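Local coordinates for putative dioxygenase (1H-3-hydroxy-4-oxoquinaldine 2,4-dioxygenase) (Mycobacteroides abscessus subsp. abscessus, PDB 6RA3), which cleaves the ring of the Pseudomonas quinolone signal PQS with dioxygen, giving N-octanoylanthranilate and carbon monoxide, at residues Arg185-Asp188 and Glu189-Thr193; Ser196-Arg199 and Arg200-Ala203. All blocks are in the same frame, centred on the assembly; numbering follows the deposited sequence.

Contact 1: Arg185-Asp188 and Glu189-Thr193; sequences RVID and EAYRT
Asp188 and Arg192, one helical turn apart, form a weak salt bridge. Asp188 OD2 lies 3.5 Å from Arg192 NH1, at the edge of the guanidinium and near its plane. The carboxylate and guanidinium planes are turned 68° apart, so the two groups do not pair flat. OD2 also takes a hydrogen bond from His136, on helix 129-137. The Arg192 chain bends at chi3 (-23°), which folds the guanidinium back along the helix. Glu189 CA lies 3.5 Å from the guanidinium plane on one face, toward its rim. A water links Arg192 NH1 to Arg185 O, 3.1 Å from each.

The backbone bonds are those of an alpha-helix, i to i+4. They belong to helix 177-194 of this alpha/beta-hydrolase-fold enzyme. Tyr191 N bonds to Ile187 O at 3.1 Å. Two residues on, Thr193 OG1 donates to Glu189 O at 2.7 Å. Thr193 N binds the same oxygen from the other face of its plane.

The apolar pair is Ile187 and Tyr191, side by side and pointing the same way. Ile187 CG2 sits in the plane of the Tyr191 ring, at its edge, 3.8 Å from Tyr191 CE1. Both side chains are buried. Ile187 touches His97, probably a substrate-binding residue, and Tyr191 OH is hydrogen-bonded to Ile123 O. Trp100 packs edge-to-face with the Tyr191 ring.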
# COMPACT_ATOMS: atom_id res chain seq x y z
N ARG A 185 -15.14 -25.95 -3.65
CA ARG A 185 -15.70 -26.67 -2.51
C ARG A 185 -16.82 -25.90 -1.85
O ARG A 185 -17.89 -26.45 -1.56
CB ARG A 185 -14.62 -26.92 -1.46
CG ARG A 185 -14.19 -28.31 -1.28
CD ARG A 185 -12.71 -28.40 -1.29
NE ARG A 185 -12.03 -27.52 -0.34
CZ ARG A 185 -10.79 -27.07 -0.53
NH1 ARG A 185 -10.14 -27.39 -1.63
NH2 ARG A 185 -10.22 -26.26 0.36
N VAL A 186 -16.54 -24.64 -1.48
CA VAL A 186 -17.45 -23.90 -0.61
C VAL A 186 -18.75 -23.60 -1.35
O VAL A 186 -19.84 -23.78 -0.81
CB VAL A 186 -16.77 -22.62 -0.08
CG1 VAL A 186 -17.77 -21.73 0.63
CG2 VAL A 186 -15.64 -22.98 0.89
N ILE A 187 -18.63 -23.13 -2.60
CA ILE A 187 -19.81 -22.88 -3.43
C ILE A 187 -20.57 -24.19 -3.68
O ILE A 187 -21.77 -24.30 -3.40
CB ILE A 187 -19.40 -22.21 -4.75
CG1 ILE A 187 -18.67 -20.87 -4.48
CG2 ILE A 187 -20.61 -21.97 -5.62
CD1 ILE A 187 -18.07 -20.24 -5.73
N ASP A 188 -19.87 -25.21 -4.19
CA ASP A 188 -20.52 -26.50 -4.42
C ASP A 188 -21.29 -26.94 -3.18
O ASP A 188 -22.46 -27.32 -3.26
CB ASP A 188 -19.48 -27.53 -4.84
CG ASP A 188 -20.09 -28.85 -5.31
OD1 ASP A 188 -21.08 -28.84 -6.07
OD2 ASP A 188 -19.52 -29.91 -4.97
N GLU A 189 -20.67 -26.81 -2.01
CA GLU A 189 -21.32 -27.27 -0.78
C GLU A 189 -22.52 -26.39 -0.42
O GLU A 189 -23.51 -26.90 0.13
CB GLU A 189 -20.32 -27.29 0.37
CG GLU A 189 -20.90 -27.73 1.73
CD GLU A 189 -20.03 -27.30 2.90
OE1 GLU A 189 -18.88 -26.87 2.67
OE2 GLU A 189 -20.50 -27.40 4.06
N ALA A 190 -22.44 -25.09 -0.67
CA ALA A 190 -23.53 -24.19 -0.32
C ALA A 190 -24.81 -24.58 -1.08
O ALA A 190 -25.90 -24.64 -0.50
CB ALA A 190 -23.13 -22.75 -0.60
N TYR A 191 -24.68 -24.87 -2.37
CA TYR A 191 -25.85 -25.28 -3.15
C TYR A 191 -26.34 -26.67 -2.78
O TYR A 191 -27.55 -26.95 -2.90
CB TYR A 191 -25.56 -25.21 -4.63
CG TYR A 191 -25.58 -23.81 -5.18
CD1 TYR A 191 -24.40 -23.07 -5.25
CD2 TYR A 191 -26.76 -23.22 -5.61
CE1 TYR A 191 -24.40 -21.77 -5.75
CE2 TYR A 191 -26.77 -21.92 -6.11
CZ TYR A 191 -25.58 -21.20 -6.18
OH TYR A 191 -25.55 -19.92 -6.67
N ARG A 192 -25.45 -27.56 -2.33
CA ARG A 192 -25.87 -28.88 -1.87
C ARG A 192 -26.59 -28.82 -0.53
O ARG A 192 -27.45 -29.66 -0.25
CB ARG A 192 -24.68 -29.83 -1.73
CG ARG A 192 -24.02 -30.25 -3.02
CD ARG A 192 -23.10 -31.44 -2.80
NE ARG A 192 -22.67 -31.59 -1.41
CZ ARG A 192 -21.48 -31.20 -0.94
NH1 ARG A 192 -20.58 -30.63 -1.73
NH2 ARG A 192 -21.20 -31.39 0.35
N THR A 193 -26.21 -27.88 0.32
CA THR A 193 -26.80 -27.78 1.65
C THR A 193 -28.19 -27.15 1.59
O THR A 193 -29.16 -27.70 2.13
CB THR A 193 -25.89 -26.94 2.54
OG1 THR A 193 -24.57 -27.50 2.51
CG2 THR A 193 -26.42 -26.86 4.01
O HOH W 1 -17.69 -29.59 -1.50

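Contact 2: Ser196-Arg199 and Arg200-Ala203; sequences SPMR and RMEA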
# COMPACT_ATOMS: atom_id res chain seq x y z
N SER A 196 -30.64 -23.69 -2.90
CA SER A 196 -30.44 -22.45 -3.63
C SER A 196 -30.40 -21.31 -2.62
O SER A 196 -30.80 -21.48 -1.46
CB SER A 196 -31.56 -22.21 -4.66
OG SER A 196 -32.72 -21.68 -4.04
N PRO A 197 -29.91 -20.14 -3.03
CA PRO A 197 -29.90 -18.98 -2.10
C PRO A 197 -31.30 -18.53 -1.68
O PRO A 197 -31.48 -18.05 -0.55
CB PRO A 197 -29.18 -17.89 -2.91
CG PRO A 197 -28.62 -18.56 -4.14
CD PRO A 197 -29.47 -19.77 -4.39
N MET A 198 -32.30 -18.67 -2.55
CA MET A 198 -33.66 -18.30 -2.18
C MET A 198 -34.17 -19.17 -1.04
O MET A 198 -34.80 -18.68 -0.10
CB MET A 198 -34.58 -18.40 -3.38
CG MET A 198 -34.31 -17.30 -4.41
SD MET A 198 -35.38 -17.39 -5.84
CE MET A 198 -35.32 -15.73 -6.54
N ARG A 199 -33.88 -20.48 -1.09
CA ARG A 199 -34.24 -21.34 0.02
C ARG A 199 -33.46 -20.96 1.27
O ARG A 199 -34.00 -20.96 2.39
CB ARG A 199 -34.02 -22.81 -0.36
CG ARG A 199 -35.10 -23.34 -1.31
CD ARG A 199 -34.84 -24.77 -1.77
NE ARG A 199 -34.93 -25.75 -0.68
CZ ARG A 199 -36.06 -26.16 -0.11
NH1 ARG A 199 -37.23 -25.67 -0.51
NH2 ARG A 199 -36.03 -27.05 0.87
N ARG A 200 -32.18 -20.59 1.11
CA ARG A 200 -31.44 -20.08 2.26
C ARG A 200 -32.16 -18.85 2.84
O ARG A 200 -32.34 -18.75 4.06
CB ARG A 200 -29.99 -19.75 1.88
CG ARG A 200 -29.02 -19.72 3.08
CD ARG A 200 -29.11 -18.41 3.91
NE ARG A 200 -28.39 -18.52 5.19
CZ ARG A 200 -28.96 -18.76 6.37
NH1 ARG A 200 -30.28 -18.90 6.46
NH2 ARG A 200 -28.21 -18.87 7.46
N MET A 201 -32.62 -17.95 1.97
CA MET A 201 -33.31 -16.73 2.44
C MET A 201 -34.60 -17.05 3.20
O MET A 201 -34.91 -16.41 4.22
CB MET A 201 -33.62 -15.81 1.28
CG MET A 201 -32.39 -15.24 0.61
SD MET A 201 -32.79 -13.98 -0.57
CE MET A 201 -32.29 -14.57 -2.17
N GLU A 202 -35.39 -18.01 2.70
CA GLU A 202 -36.64 -18.37 3.37
C GLU A 202 -36.38 -19.02 4.72
O GLU A 202 -37.27 -19.01 5.59
CB GLU A 202 -37.48 -19.31 2.49
CG GLU A 202 -37.81 -18.75 1.10
CD GLU A 202 -38.73 -19.68 0.29
OE1 GLU A 202 -39.93 -19.74 0.61
OE2 GLU A 202 -38.25 -20.34 -0.66
N ALA A 203 -35.18 -19.55 4.94
CA ALA A 203 -34.83 -20.10 6.24
C ALA A 203 -34.41 -19.04 7.26
O ALA A 203 -34.11 -19.39 8.41
CB ALA A 203 -33.71 -21.13 6.07
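Ser196 O accepts from Arg200 N at 3.0 Å, the first i to i+4 bond of the short helix 197-202. Ser196 itself is the N-cap of this helix. Its OG accepts a weak but nearly straight capping bond from Arg199 N, at 169°. With chi1 at 81° the hydroxyl is turned back over the first turn.

Pro197 follows in the first turn, where its missing N-H costs no helix bond. Its carbonyl oxygen takes the Met201 N-H at 2.8 Å. Two side chains also pass close to this oxygen. Arg200 CB is 3.3 Å from Pro197 O, and Met201 CG is 3.2 Å from it. The Arg200 chain bends at chi2 (-78°) and leads away from the turn. Its NH2 forms salt bridges with Glu104 and Asp107 of helix 99-109, and the guanidinium makes a cation-pi contact with Trp194.

Met198 bonds through its O to Glu202 N. Its side chain is extended beyond CG and crosses that of Met201 at a slant. The Met201 chain bends at its last torsion, which brings the terminal methyl back toward Met198. Met201 CE then lies 4.1 Å from Met198 CG. Met124 touches both residues of this buried apolar pair, Leu103 touches Met201, and Phe229 of helix 221-232 touches Met198.

Arg199 points outward, and its O accepts from Ala203 N where the helix ends. Glu202 is a neighbour of opposite charge, but Arg199 NH1 and Glu202 OE2 stay 5.4 Å apart. Glu202 OE1 has a long, weak ion pair with Arg232. Glu202 CG lies 3.2 Å from Met198 O.

In the fold
Contacts 1 and 2 come one after the other along the chain, with centres about 13 Å apart. Contact 1 lies near the C-terminal end of helix 177-194. Contact 2 spans helix 197-202, which leads on to strand 209-214 of the central sheet. The two helices meet directly: Tyr191 CE2 packs on Pro197 CD at 3.9 Å. Trp100 of helix 99-109 touches both these residues. The side chain of His97, probably a substrate-binding residue, is about 3 Å from that of Tyr191 and about 7 Å from that of Pro197. Contact 1 therefore borders the probable active site, and contact 2 lies a layer further out.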